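Local coordinates for protein L-lysine 6-oxidase (Marinomonas mediterranea, PDB 3WEU) that oxidises the epsilon-amino group of L-lysine with a cysteine tryptophylquinone cofactor, releasing ammonium and the hydrogen peroxide that makes it antibacterial, at residues A[62-65]-A[71-74]; A[230-233]-A[237-240]; A[319-324]-A[340-345]; A[326-331]-A[414-419]; A[600-605]-A[650-655]. All blocks are in the same frame, centred on the assembly; numbering follows the deposited sequence.

Interaction 1 of 5, residues A[62-65]-A[71-74]; sequences VFKV and EELT
Glu72 and Leu73 meet the end of strand 58-66 in two ways, one with a long acidic side chain and one through the backbone. Glu72 comes first: its CG stands anti to the backbone N (chi1 -170°), and the extended chain beyond it carries the carboxylate over to the methylenes of Lys64. There OE2 lies 3.3 Å from Lys64 CD, against the aliphatic shaft and not the ammonium group. The charged ends are joined by a water instead, which accepts from Lys64 NZ at 2.8 Å and donates to Glu72 OE1 at 2.6 Å. OE2 has its direct ionic partner in Arg192, so the carboxylate is shared between a salt bridge and the water-linked lysine. The CA of Glu72 also leans on Val65 O.

At Leu73 the backbone takes over. Its N gives a nearly straight bond to Val65 O (2.8 Å, 168° at the hydrogen). A second water accepts from Val65 N at 2.9 Å and lies 2.8 Å from Leu73 O. Val65 CG1 packs loosely on Leu73 CB, 4.3 Å away.

The contact joins the two strands of a beta hairpin near its connecting loop, at the surface of the N-terminal region. Strand 58-66 pairs antiparallel with strands 4-13 and 193-196, and Val65 rests on Cys228 of strand 223-232.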
# COMPACT_ATOMS: atom_id res chain seq x y z
N VAL A 62 -2.35 43.66 5.01
CA VAL A 62 -2.29 45.07 4.56
C VAL A 62 -0.88 45.54 4.62
O VAL A 62 -0.18 45.32 5.63
CB VAL A 62 -3.17 45.97 5.43
CG1 VAL A 62 -3.06 47.44 5.06
CG2 VAL A 62 -4.62 45.51 5.37
N PHE A 63 -0.41 46.18 3.56
CA PHE A 63 0.84 46.88 3.57
C PHE A 63 0.58 48.37 3.37
O PHE A 63 -0.35 48.75 2.62
CB PHE A 63 1.76 46.44 2.43
CG PHE A 63 2.30 45.04 2.52
CD1 PHE A 63 1.57 44.01 2.06
CD2 PHE A 63 3.62 44.80 2.92
CE1 PHE A 63 2.07 42.71 2.09
CE2 PHE A 63 4.15 43.51 2.92
CZ PHE A 63 3.38 42.45 2.50
N LYS A 64 1.39 49.17 4.02
CA LYS A 64 1.30 50.66 4.03
C LYS A 64 2.68 51.18 3.63
O LYS A 64 3.71 50.51 3.86
CB LYS A 64 0.94 51.15 5.36
CG LYS A 64 -0.46 50.69 5.77
CD LYS A 64 -0.86 51.31 7.12
CE LYS A 64 -2.13 50.64 7.64
NZ LYS A 64 -2.54 51.24 8.95
N VAL A 65 2.69 52.33 2.97
CA VAL A 65 3.95 52.95 2.54
C VAL A 65 3.99 54.31 3.20
O VAL A 65 2.94 54.99 3.37
CB VAL A 65 4.09 52.97 1.00
CG1 VAL A 65 2.87 53.65 0.39
CG2 VAL A 65 5.38 53.66 0.55
N GLU A 71 5.27 59.69 7.55
CA GLU A 71 3.86 59.89 7.32
C GLU A 71 3.40 58.90 6.24
O GLU A 71 4.11 58.65 5.29
CB GLU A 71 3.57 61.32 6.89
CG GLU A 71 3.73 62.32 8.04
CD GLU A 71 2.38 62.69 8.70
OE1 GLU A 71 2.08 63.92 8.75
OE2 GLU A 71 1.63 61.78 9.16
N GLU A 72 2.21 58.37 6.43
CA GLU A 72 1.66 57.41 5.58
C GLU A 72 1.32 58.14 4.30
O GLU A 72 0.67 59.19 4.30
CB GLU A 72 0.40 56.77 6.15
CG GLU A 72 -0.00 55.56 5.28
CD GLU A 72 -1.30 54.79 5.61
OE1 GLU A 72 -2.13 55.23 6.44
OE2 GLU A 72 -1.45 53.71 4.98
N LEU A 73 1.62 57.49 3.22
CA LEU A 73 1.16 57.89 1.88
C LEU A 73 0.04 57.02 1.39
O LEU A 73 0.15 55.79 1.35
CB LEU A 73 2.32 57.84 0.91
CG LEU A 73 3.54 58.70 1.29
CD1 LEU A 73 4.73 58.39 0.44
CD2 LEU A 73 3.22 60.19 1.17
N THR A 74 -1.05 57.67 0.98
CA THR A 74 -2.10 56.99 0.26
C THR A 74 -2.46 57.79 -1.02
O THR A 74 -1.93 58.86 -1.26
CB THR A 74 -3.36 56.84 1.10
OG1 THR A 74 -4.03 58.09 1.16
CG2 THR A 74 -3.02 56.32 2.53
O HOH W 1 -3.28 53.89 8.32
O HOH W 2 0.03 53.30 2.56

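Interaction 2 of 5, residues A[230-233]-A[237-240]; sequences VTYS and SETS
Strands 230-232 and 237-240 run antiparallel, their axes 4.9 Å apart at closest and 166° between their directions, with Val230 and Glu238 as a hydrogen-bonded pair and Thr231 and Ser237 as the non-hydrogen-bonded pair beside it. Val230 N bonds to Glu238 O at 2.9 Å, and Glu238 N returns to Val230 O at 3.0 Å. That same carbonyl is touched by Ser237 CA, 3.1 Å from Val230 O.

A side-chain hydrogen bond runs diagonally across the hairpin. Tyr232 OH donates to Glu238 OE1 over only 2.5 Å, using the anti lone pair of that oxygen, the one turned away from OE2. The carboxylate oxygen sits at the edge of the phenol ring, near its plane, while the ring and carboxylate planes are turned 47° from each other. Tyr232 reaches it because CG lies beside the backbone N (chi1 -57°), which swings the ring back along its own strand and over the neighbouring one. In this pose one ring face rests on Val230 CG1, 3.7 Å above the plane. Thr231 OG1 and Ser237 CB, 4.1 Å apart, make a lighter contact on the other face of the sheet.

The two strands form a beta hairpin at the protein surface. Strand 223-232 pairs on its other side with strand 80-91, strand 237-247 runs parallel to strand 4-13, and Leu3 packs against Val230, Tyr232 and Glu238.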
# COMPACT_ATOMS: atom_id res chain seq x y z
N VAL A 230 5.59 54.77 -5.81
CA VAL A 230 4.74 55.88 -5.58
C VAL A 230 5.12 56.94 -6.63
O VAL A 230 6.30 57.34 -6.72
CB VAL A 230 5.06 56.51 -4.22
CG1 VAL A 230 4.29 57.83 -4.02
CG2 VAL A 230 4.68 55.51 -3.10
N THR A 231 4.12 57.35 -7.41
CA THR A 231 4.35 58.31 -8.48
C THR A 231 3.73 59.62 -8.01
O THR A 231 2.54 59.68 -7.65
CB THR A 231 3.75 57.80 -9.78
OG1 THR A 231 4.35 56.54 -10.12
CG2 THR A 231 3.98 58.82 -10.93
N TYR A 232 4.53 60.67 -8.03
CA TYR A 232 4.06 61.96 -7.60
C TYR A 232 3.47 62.77 -8.77
O TYR A 232 3.55 62.36 -9.90
CB TYR A 232 5.18 62.71 -6.97
CG TYR A 232 5.79 61.97 -5.81
CD1 TYR A 232 5.17 61.95 -4.57
CD2 TYR A 232 7.02 61.33 -5.95
CE1 TYR A 232 5.73 61.27 -3.49
CE2 TYR A 232 7.60 60.64 -4.89
CZ TYR A 232 6.96 60.61 -3.67
OH TYR A 232 7.56 59.94 -2.64
N SER A 233 2.84 63.91 -8.48
CA SER A 233 2.09 64.68 -9.53
C SER A 233 2.90 65.07 -10.71
O SER A 233 2.37 65.22 -11.78
CB SER A 233 1.53 65.97 -8.97
OG SER A 233 0.83 65.65 -7.81
N SER A 237 9.10 59.53 -9.25
CA SER A 237 8.67 58.46 -8.39
C SER A 237 9.76 58.04 -7.42
O SER A 237 10.96 58.32 -7.62
CB SER A 237 8.23 57.30 -9.22
OG SER A 237 9.30 56.74 -9.89
N GLU A 238 9.30 57.36 -6.38
CA GLU A 238 10.18 56.59 -5.48
C GLU A 238 9.68 55.19 -5.34
O GLU A 238 8.48 54.93 -5.48
CB GLU A 238 10.30 57.29 -4.12
CG GLU A 238 11.05 58.58 -4.21
CD GLU A 238 11.10 59.28 -2.87
OE1 GLU A 238 10.07 59.75 -2.44
OE2 GLU A 238 12.19 59.36 -2.29
N THR A 239 10.62 54.28 -5.06
CA THR A 239 10.32 52.88 -4.98
C THR A 239 10.84 52.35 -3.64
O THR A 239 11.89 52.79 -3.15
CB THR A 239 10.98 52.14 -6.13
OG1 THR A 239 10.40 52.59 -7.37
CG2 THR A 239 10.78 50.64 -6.01
N SER A 240 10.11 51.42 -3.04
CA SER A 240 10.61 50.79 -1.80
C SER A 240 10.06 49.36 -1.79
O SER A 240 9.16 49.02 -2.59
CB SER A 240 10.20 51.66 -0.62
OG SER A 240 10.43 51.00 0.61

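Interaction 3 of 5, residues A[319-324]-A[340-345]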
# COMPACT_ATOMS: atom_id res chain seq x y z
N SER A 319 5.16 25.67 35.01
CA SER A 319 4.32 26.51 35.87
C SER A 319 5.10 27.33 36.85
O SER A 319 4.72 28.46 37.16
CB SER A 319 3.21 25.68 36.53
OG SER A 319 3.84 24.83 37.42
N GLY A 320 6.20 26.81 37.36
CA GLY A 320 7.03 27.60 38.28
C GLY A 320 7.62 28.86 37.69
O GLY A 320 8.13 29.68 38.43
N PHE A 321 7.59 28.99 36.37
CA PHE A 321 8.16 30.10 35.71
C PHE A 321 7.15 31.22 35.48
O PHE A 321 7.54 32.28 34.93
CB PHE A 321 8.90 29.66 34.46
CG PHE A 321 10.01 28.69 34.79
CD1 PHE A 321 11.25 29.17 35.20
CD2 PHE A 321 9.79 27.32 34.89
CE1 PHE A 321 12.28 28.30 35.62
CE2 PHE A 321 10.78 26.45 35.33
CZ PHE A 321 12.04 26.94 35.69
N PHE A 322 5.90 31.01 35.83
CA PHE A 322 4.95 32.10 35.76
C PHE A 322 4.09 32.15 37.03
O PHE A 322 3.00 32.69 37.05
CB PHE A 322 4.14 32.11 34.50
CG PHE A 322 3.34 30.87 34.26
CD1 PHE A 322 2.01 30.83 34.57
CD2 PHE A 322 3.91 29.77 33.67
CE1 PHE A 322 1.22 29.70 34.29
CE2 PHE A 322 3.14 28.63 33.37
CZ PHE A 322 1.81 28.60 33.68
N SER A 323 4.60 31.61 38.10
CA SER A 323 3.77 31.51 39.28
C SER A 323 3.76 32.77 40.11
O SER A 323 2.84 32.97 40.87
CB SER A 323 4.19 30.36 40.16
OG SER A 323 5.52 30.54 40.52
N PHE A 324 4.75 33.61 39.92
CA PHE A 324 5.04 34.72 40.85
C PHE A 324 5.14 34.17 42.30
O PHE A 324 4.51 34.63 43.28
CB PHE A 324 4.03 35.89 40.69
CG PHE A 324 4.16 36.64 39.37
CD1 PHE A 324 3.54 36.13 38.17
CD2 PHE A 324 4.88 37.85 39.32
CE1 PHE A 324 3.66 36.80 36.93
CE2 PHE A 324 5.00 38.52 38.07
CZ PHE A 324 4.40 37.99 36.90
N MET A 340 18.30 34.32 39.97
CA MET A 340 19.36 33.53 39.39
C MET A 340 18.95 32.03 39.27
O MET A 340 19.32 31.35 38.30
CB MET A 340 20.61 33.61 40.24
CG MET A 340 21.34 34.90 40.19
SD MET A 340 22.10 35.22 38.60
CE MET A 340 22.91 33.74 38.29
N LYS A 341 18.24 31.54 40.27
CA LYS A 341 17.75 30.17 40.24
C LYS A 341 16.81 30.02 39.03
O LYS A 341 16.93 29.06 38.31
CB LYS A 341 17.04 29.79 41.47
CG LYS A 341 16.87 28.28 41.61
CD LYS A 341 16.11 27.98 42.88
CE LYS A 341 16.61 26.79 43.70
NZ LYS A 341 17.25 25.79 42.84
N TYR A 342 15.89 30.97 38.82
CA TYR A 342 14.93 30.98 37.71
C TYR A 342 15.70 30.94 36.38
O TYR A 342 15.49 30.11 35.53
CB TYR A 342 14.05 32.25 37.84
CG TYR A 342 12.97 32.48 36.83
CD1 TYR A 342 13.25 32.70 35.48
CD2 TYR A 342 11.62 32.50 37.22
CE1 TYR A 342 12.23 32.92 34.54
CE2 TYR A 342 10.62 32.69 36.28
CZ TYR A 342 10.92 32.92 34.95
OH TYR A 342 9.90 33.09 34.04
N TYR A 343 16.68 31.83 36.24
CA TYR A 343 17.49 31.90 35.06
C TYR A 343 18.33 30.65 34.80
O TYR A 343 18.47 30.20 33.66
CB TYR A 343 18.47 33.10 35.19
CG TYR A 343 19.50 33.14 34.10
CD1 TYR A 343 19.20 33.59 32.85
CD2 TYR A 343 20.81 32.72 34.33
CE1 TYR A 343 20.18 33.65 31.83
CE2 TYR A 343 21.78 32.77 33.34
CZ TYR A 343 21.46 33.25 32.07
OH TYR A 343 22.40 33.25 31.05
N ASN A 344 18.87 30.09 35.87
CA ASN A 344 19.76 28.94 35.72
C ASN A 344 19.00 27.68 35.34
O ASN A 344 19.62 26.69 34.98
CB ASN A 344 20.58 28.72 36.96
CG ASN A 344 21.73 29.70 37.07
OD1 ASN A 344 22.34 30.07 36.07
ND2 ASN A 344 22.18 29.90 38.30
N TYR A 345 17.66 27.72 35.36
CA TYR A 345 16.88 26.63 34.80
C TYR A 345 16.65 26.70 33.31
O TYR A 345 16.08 25.74 32.71
CB TYR A 345 15.54 26.55 35.53
CG TYR A 345 15.55 25.87 36.90
CD1 TYR A 345 16.22 24.63 37.11
CD2 TYR A 345 14.87 26.42 37.97
CE1 TYR A 345 16.15 23.97 38.37
CE2 TYR A 345 14.83 25.78 39.23
CZ TYR A 345 15.42 24.56 39.39
OH TYR A 345 15.35 23.94 40.55
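The ring of Phe321 drives its edge into one face of Tyr342, CD1 standing 3.6 Å above the centre of the phenol. Centroids are 5.0 Å apart and the planes turned by 76°, a T-shaped (edge-to-face) pair. Further round the same phenylalanine, Tyr345 CB meets the rim near the ring plane, 3.5 Å from Phe321 CZ, and Tyr342 O also lies at this edge. The Phe321 CZ rim also touches the Tyr345 ring, the two side chains crossing at about a right angle.

Phe321, Tyr342 and Tyr345 thus make an aromatic cluster, which joins the 3-10 segment that runs into Phe321 with the last part of helix 336-344. Tyr328 and Trp416 extend it, each meeting the Tyr342 ring edge-to-face, and Ile303 of helix 295-308 packs on Tyr342 as well.

One polar bond fastens the cluster. Tyr342 holds CG anti to its backbone N (chi1 -179°), which carries the ring from the helix to the turn. Its hydroxyl donates to Phe321 O at 2.6 Å, in the carbonyl plane and on a lone pair. The buried phenol therefore grips Phe321 twice, its hydroxyl on the backbone and its face on the ring; the bond also holds the phenol in place beneath CD1. Phe321 CB lies 3.6 Å from Tyr342 OH, and Phe321 also packs against Met377.

Interaction 4 of 5, residues A[326-331]-A[414-419]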
# COMPACT_ATOMS: atom_id res chain seq x y z
N PHE A 326 7.77 34.28 43.75
CA PHE A 326 8.49 35.39 44.33
C PHE A 326 8.24 36.51 43.36
O PHE A 326 7.66 36.32 42.31
CB PHE A 326 10.01 35.13 44.53
CG PHE A 326 10.78 34.80 43.25
CD1 PHE A 326 11.43 35.80 42.52
CD2 PHE A 326 10.84 33.48 42.73
CE1 PHE A 326 12.14 35.49 41.31
CE2 PHE A 326 11.53 33.19 41.56
CZ PHE A 326 12.23 34.18 40.89
N ASP A 327 8.68 37.68 43.74
CA ASP A 327 8.44 38.85 42.99
C ASP A 327 9.40 39.06 41.82
O ASP A 327 10.56 39.43 42.03
CB ASP A 327 8.49 40.06 43.96
CG ASP A 327 7.93 41.34 43.31
OD1 ASP A 327 7.63 41.36 42.07
OD2 ASP A 327 7.79 42.33 44.06
N TYR A 328 8.92 38.84 40.59
CA TYR A 328 9.77 38.93 39.40
C TYR A 328 10.24 40.39 39.18
O TYR A 328 11.26 40.60 38.52
CB TYR A 328 9.10 38.32 38.12
CG TYR A 328 8.69 36.84 38.24
CD1 TYR A 328 9.38 35.93 39.08
CD2 TYR A 328 7.55 36.37 37.64
CE1 TYR A 328 8.94 34.60 39.22
CE2 TYR A 328 7.13 35.03 37.76
CZ TYR A 328 7.80 34.18 38.52
OH TYR A 328 7.32 32.93 38.60
N ARG A 329 9.58 41.40 39.77
CA ARG A 329 9.93 42.78 39.54
C ARG A 329 10.91 43.28 40.58
O ARG A 329 11.45 44.35 40.44
CB ARG A 329 8.66 43.67 39.56
CG ARG A 329 7.76 43.41 38.35
CD ARG A 329 6.45 44.26 38.35
NE ARG A 329 5.64 44.01 37.13
CZ ARG A 329 4.78 42.98 36.96
NH1 ARG A 329 4.54 42.09 37.92
NH2 ARG A 329 4.15 42.81 35.78
N ASP A 330 11.17 42.52 41.62
CA ASP A 330 12.16 42.89 42.66
C ASP A 330 13.60 42.68 42.19
O ASP A 330 14.08 41.58 42.11
CB ASP A 330 11.82 42.18 43.95
CG ASP A 330 12.79 42.48 45.10
OD1 ASP A 330 13.77 43.16 44.96
OD2 ASP A 330 12.58 41.95 46.16
N GLY A 331 14.29 43.78 41.85
CA GLY A 331 15.65 43.84 41.43
C GLY A 331 16.69 43.83 42.52
O GLY A 331 17.86 43.76 42.22
N GLY A 414 19.28 37.00 31.55
CA GLY A 414 20.46 36.99 32.42
C GLY A 414 20.70 38.37 33.05
O GLY A 414 21.16 38.44 34.19
N GLN A 415 20.41 39.46 32.32
CA GLN A 415 20.50 40.78 32.90
C GLN A 415 19.46 40.93 34.01
O GLN A 415 19.76 41.46 35.09
CB GLN A 415 20.32 41.84 31.82
CG GLN A 415 21.43 41.91 30.78
CD GLN A 415 22.79 41.99 31.39
OE1 GLN A 415 23.44 40.95 31.67
NE2 GLN A 415 23.28 43.20 31.60
N TRP A 416 18.25 40.47 33.77
CA TRP A 416 17.27 40.41 34.80
C TRP A 416 17.74 39.65 35.99
O TRP A 416 17.62 40.16 37.14
CB TRP A 416 15.92 39.86 34.25
CG TRP A 416 14.91 39.53 35.27
CD1 TRP A 416 13.98 40.37 35.85
CD2 TRP A 416 14.61 38.23 35.77
NE1 TRP A 416 13.20 39.68 36.72
CE2 TRP A 416 13.58 38.37 36.72
CE3 TRP A 416 15.19 36.98 35.59
CZ2 TRP A 416 13.05 37.29 37.39
CZ3 TRP A 416 14.68 35.90 36.31
CH2 TRP A 416 13.62 36.06 37.17
N ALA A 417 18.32 38.47 35.77
CA ALA A 417 18.78 37.64 36.88
C ALA A 417 19.86 38.40 37.72
O ALA A 417 19.85 38.37 38.98
CB ALA A 417 19.38 36.39 36.34
N GLU A 418 20.77 39.05 37.00
CA GLU A 418 21.75 39.97 37.64
C GLU A 418 21.21 41.18 38.38
O GLU A 418 21.96 41.75 39.15
CB GLU A 418 22.80 40.44 36.66
CG GLU A 418 23.62 39.29 36.11
CD GLU A 418 24.62 38.71 37.11
OE1 GLU A 418 24.78 39.21 38.22
OE2 GLU A 418 25.24 37.73 36.75
N GLY A 419 19.97 41.59 38.16
CA GLY A 419 19.45 42.78 38.80
C GLY A 419 19.64 44.03 37.91
O GLY A 419 19.25 45.12 38.30
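Trp416 lays the six-membered end of its indole against two aromatic residues of the loop, CZ2 lying 4.1 Å from Tyr328 CB and CH2 4.4 Å from Phe326 CZ. CH2 comes to the edge of the Phe326 ring, near its plane. Both approaches are loose; the firm link is polar. Trp416 NE1 donates to Tyr328 O at 2.8 Å with 170° at the hydrogen, and the oxygen lies in the indole plane, only 5° out of it. The indole N-H also lies in the plane of the carbonyl, so the buried ring is held edge-on to the backbone. With CG anti to the backbone N (chi1 169°), the indole reaches out from helix 407-418 and brings its N-H edge to the loop.

The accepting carbonyl belongs to a turn. Residues 327 to 330 form a type I beta turn, and Arg329 N bonds to Asp327 OD1 at 3.0 Å, an Asx turn. Within the loop, Tyr328 CE1 sits over one face of Phe326, toward the rim, 3.7 Å above the ring plane. The hydroxyl of Tyr328 is engaged by Gln325 and by the backbone N of Phe324.

Further along, Gly331 O faces Gly419 CA at 3.9 Å. Gly419 has positive phi, a conformation suited to glycine, and with its bonds back into the last turn it closes helix 407-418 in a Schellman motif. The contact thus joins a type I beta turn with an Asx turn to a helix end closed by a Schellman motif, through the indole N-H.

Interaction 5 of 5, residues A[600-605]-A[650-655]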
# COMPACT_ATOMS: atom_id res chain seq x y z
N LEU A 600 -23.76 16.70 21.00
CA LEU A 600 -24.14 15.43 20.33
C LEU A 600 -23.25 15.16 19.15
O LEU A 600 -22.80 14.05 18.98
CB LEU A 600 -25.61 15.46 19.90
CG LEU A 600 -26.60 15.52 21.05
CD1 LEU A 600 -27.99 15.68 20.44
CD2 LEU A 600 -26.56 14.27 21.97
N HIS A 601 -22.94 16.18 18.37
CA HIS A 601 -22.13 15.94 17.17
C HIS A 601 -20.66 15.74 17.50
O HIS A 601 -19.95 15.06 16.77
CB HIS A 601 -22.23 17.09 16.21
CG HIS A 601 -23.48 17.04 15.41
ND1 HIS A 601 -23.76 16.00 14.55
CD2 HIS A 601 -24.57 17.85 15.42
CE1 HIS A 601 -24.99 16.16 14.09
NE2 HIS A 601 -25.50 17.27 14.60
N SER A 602 -20.20 16.36 18.59
CA SER A 602 -18.77 16.20 18.95
C SER A 602 -18.59 14.98 19.89
O SER A 602 -17.47 14.52 20.08
CB SER A 602 -18.28 17.51 19.60
OG SER A 602 -18.79 17.56 20.88
N HIS A 603 -19.67 14.47 20.45
CA HIS A 603 -19.71 13.32 21.38
C HIS A 603 -19.00 13.57 22.68
O HIS A 603 -18.61 12.65 23.35
CB HIS A 603 -19.08 12.07 20.73
CG HIS A 603 -19.69 11.78 19.41
ND1 HIS A 603 -20.89 11.14 19.29
CD2 HIS A 603 -19.35 12.18 18.18
CE1 HIS A 603 -21.24 11.09 18.02
NE2 HIS A 603 -20.31 11.70 17.32
N LEU A 604 -18.82 14.83 23.03
CA LEU A 604 -18.12 15.12 24.25
C LEU A 604 -18.80 16.24 25.01
O LEU A 604 -19.29 17.20 24.40
CB LEU A 604 -16.69 15.58 23.92
CG LEU A 604 -15.76 14.49 23.33
CD1 LEU A 604 -14.50 15.16 22.73
CD2 LEU A 604 -15.46 13.44 24.39
N PRO A 605 -18.70 16.19 26.32
CA PRO A 605 -19.10 17.34 27.18
C PRO A 605 -18.09 18.44 27.06
O PRO A 605 -16.96 18.19 26.63
CB PRO A 605 -19.09 16.76 28.56
CG PRO A 605 -18.00 15.66 28.51
CD PRO A 605 -18.07 15.11 27.11
N ARG A 650 -14.94 23.63 15.15
CA ARG A 650 -14.51 22.31 14.61
C ARG A 650 -15.63 21.79 13.74
O ARG A 650 -16.78 21.96 14.08
CB ARG A 650 -14.25 21.31 15.75
CG ARG A 650 -13.31 20.18 15.32
CD ARG A 650 -13.08 19.12 16.36
NE ARG A 650 -11.78 18.48 16.18
CZ ARG A 650 -11.55 17.20 15.85
NH1 ARG A 650 -12.51 16.31 15.71
NH2 ARG A 650 -10.31 16.81 15.68
N ASN A 651 -15.33 21.14 12.62
CA ASN A 651 -16.40 20.59 11.73
C ASN A 651 -16.69 19.17 12.21
O ASN A 651 -16.23 18.14 11.62
CB ASN A 651 -15.99 20.65 10.28
CG ASN A 651 -15.54 22.06 9.83
OD1 ASN A 651 -15.63 23.02 10.53
ND2 ASN A 651 -15.09 22.16 8.64
N HIS A 652 -17.46 19.13 13.28
CA HIS A 652 -17.67 17.88 13.98
C HIS A 652 -18.38 16.87 13.08
O HIS A 652 -18.18 15.64 13.21
CB HIS A 652 -18.55 18.07 15.21
CG HIS A 652 -17.94 18.94 16.24
ND1 HIS A 652 -16.77 18.63 16.89
CD2 HIS A 652 -18.34 20.16 16.70
CE1 HIS A 652 -16.49 19.61 17.74
NE2 HIS A 652 -17.43 20.54 17.65
N GLU A 653 -19.17 17.39 12.14
CA GLU A 653 -19.96 16.51 11.26
C GLU A 653 -19.14 15.64 10.33
O GLU A 653 -19.62 14.60 9.88
CB GLU A 653 -21.01 17.33 10.50
CG GLU A 653 -22.11 17.76 11.48
CD GLU A 653 -23.43 18.25 10.81
OE1 GLU A 653 -23.44 18.67 9.63
OE2 GLU A 653 -24.50 18.22 11.46
N LEU A 654 -17.90 16.04 10.07
CA LEU A 654 -16.97 15.23 9.31
C LEU A 654 -16.63 13.89 9.93
O LEU A 654 -16.32 12.92 9.24
CB LEU A 654 -15.69 16.02 9.07
CG LEU A 654 -14.62 15.25 8.29
CD1 LEU A 654 -15.09 14.98 6.87
CD2 LEU A 654 -13.35 16.05 8.26
N PHE A 655 -16.62 13.84 11.25
CA PHE A 655 -16.00 12.74 11.95
C PHE A 655 -17.08 11.74 12.35
O PHE A 655 -18.19 12.12 12.68
CB PHE A 655 -15.24 13.27 13.17
CG PHE A 655 -14.14 14.19 12.84
CD1 PHE A 655 -12.92 13.68 12.46
CD2 PHE A 655 -14.30 15.55 12.90
CE1 PHE A 655 -11.88 14.52 12.13
CE2 PHE A 655 -13.30 16.41 12.51
CZ PHE A 655 -12.05 15.89 12.19
O HOH W 3 -17.48 14.47 15.70
O HOH W 4 -20.23 11.88 14.48
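His601, in the last turn of helix 596-602, faces both His652 and Glu653. Its CB packs on His652 CB at 3.9 Å, while its imidazole receives Glu653 over one face. There the carboxylate oxygen OE2 lies 3.3 Å above the ring plane, toward the rim, and 3.4 Å from His601 CE1; Glu653 CG stands over the same ring in a CH-pi contact. Ring and carboxylate planes are 73° apart. OE2 is equally near His601 NE2, but coming from above the ring it makes no hydrogen bond. The backbone oxygen of His601 is tied to His652 O by a water that donates to both.

Ser602 sets its CB over the imidazole of His652, 3.4 Å from the ring centroid and 18° off the normal, a close CH-pi contact. Arg650 CB covers the opposite face, so the ring is sandwiched between carbon atoms. With OG placed between the backbone N and the carbonyl carbon (chi1 75°), the serine hydroxyl turns back to Gly598 O and leaves its methylene to meet the ring.

His603 leaves the helix with positive phi. Its NE2 shares a water with Phe655 O, 2.8 Å from the nitrogen, while its ring stacks on Phe657.

Direct contact between the segments thus comes from CH groups, ring faces and one carboxylate oxygen over a ring, while two waters link polar atoms. His652 NE2 has its partner in Glu593, which fixes the ring's rotation. The carboxylate over His601 would probably favour a protonated imidazole, though without a directed bond any such effect should be modest.

Overall arrangement
Interactions 1 and 2 belong to one sheet of the N-terminal region: their centres lie 12 Å apart, and Val65 CG2 touches Val230 CG2 at 4.2 Å, so the two hairpins share apolar packing. Interactions 3 and 4 are closer still, with centres 10 Å apart. Their segments alternate along the chain, and Tyr328 and Trp416 of interaction 4 both meet the Tyr342 ring of interaction 3, making one continuous aromatic assembly. Interaction 5 stands alone, its nearest atoms about 23 Å from interaction 3 and about 25 Å from interaction 1; His601 there packs on Ser559 of the second subunit. None of the five contains Cys516 or Trp581, the cross-linked cofactor residues.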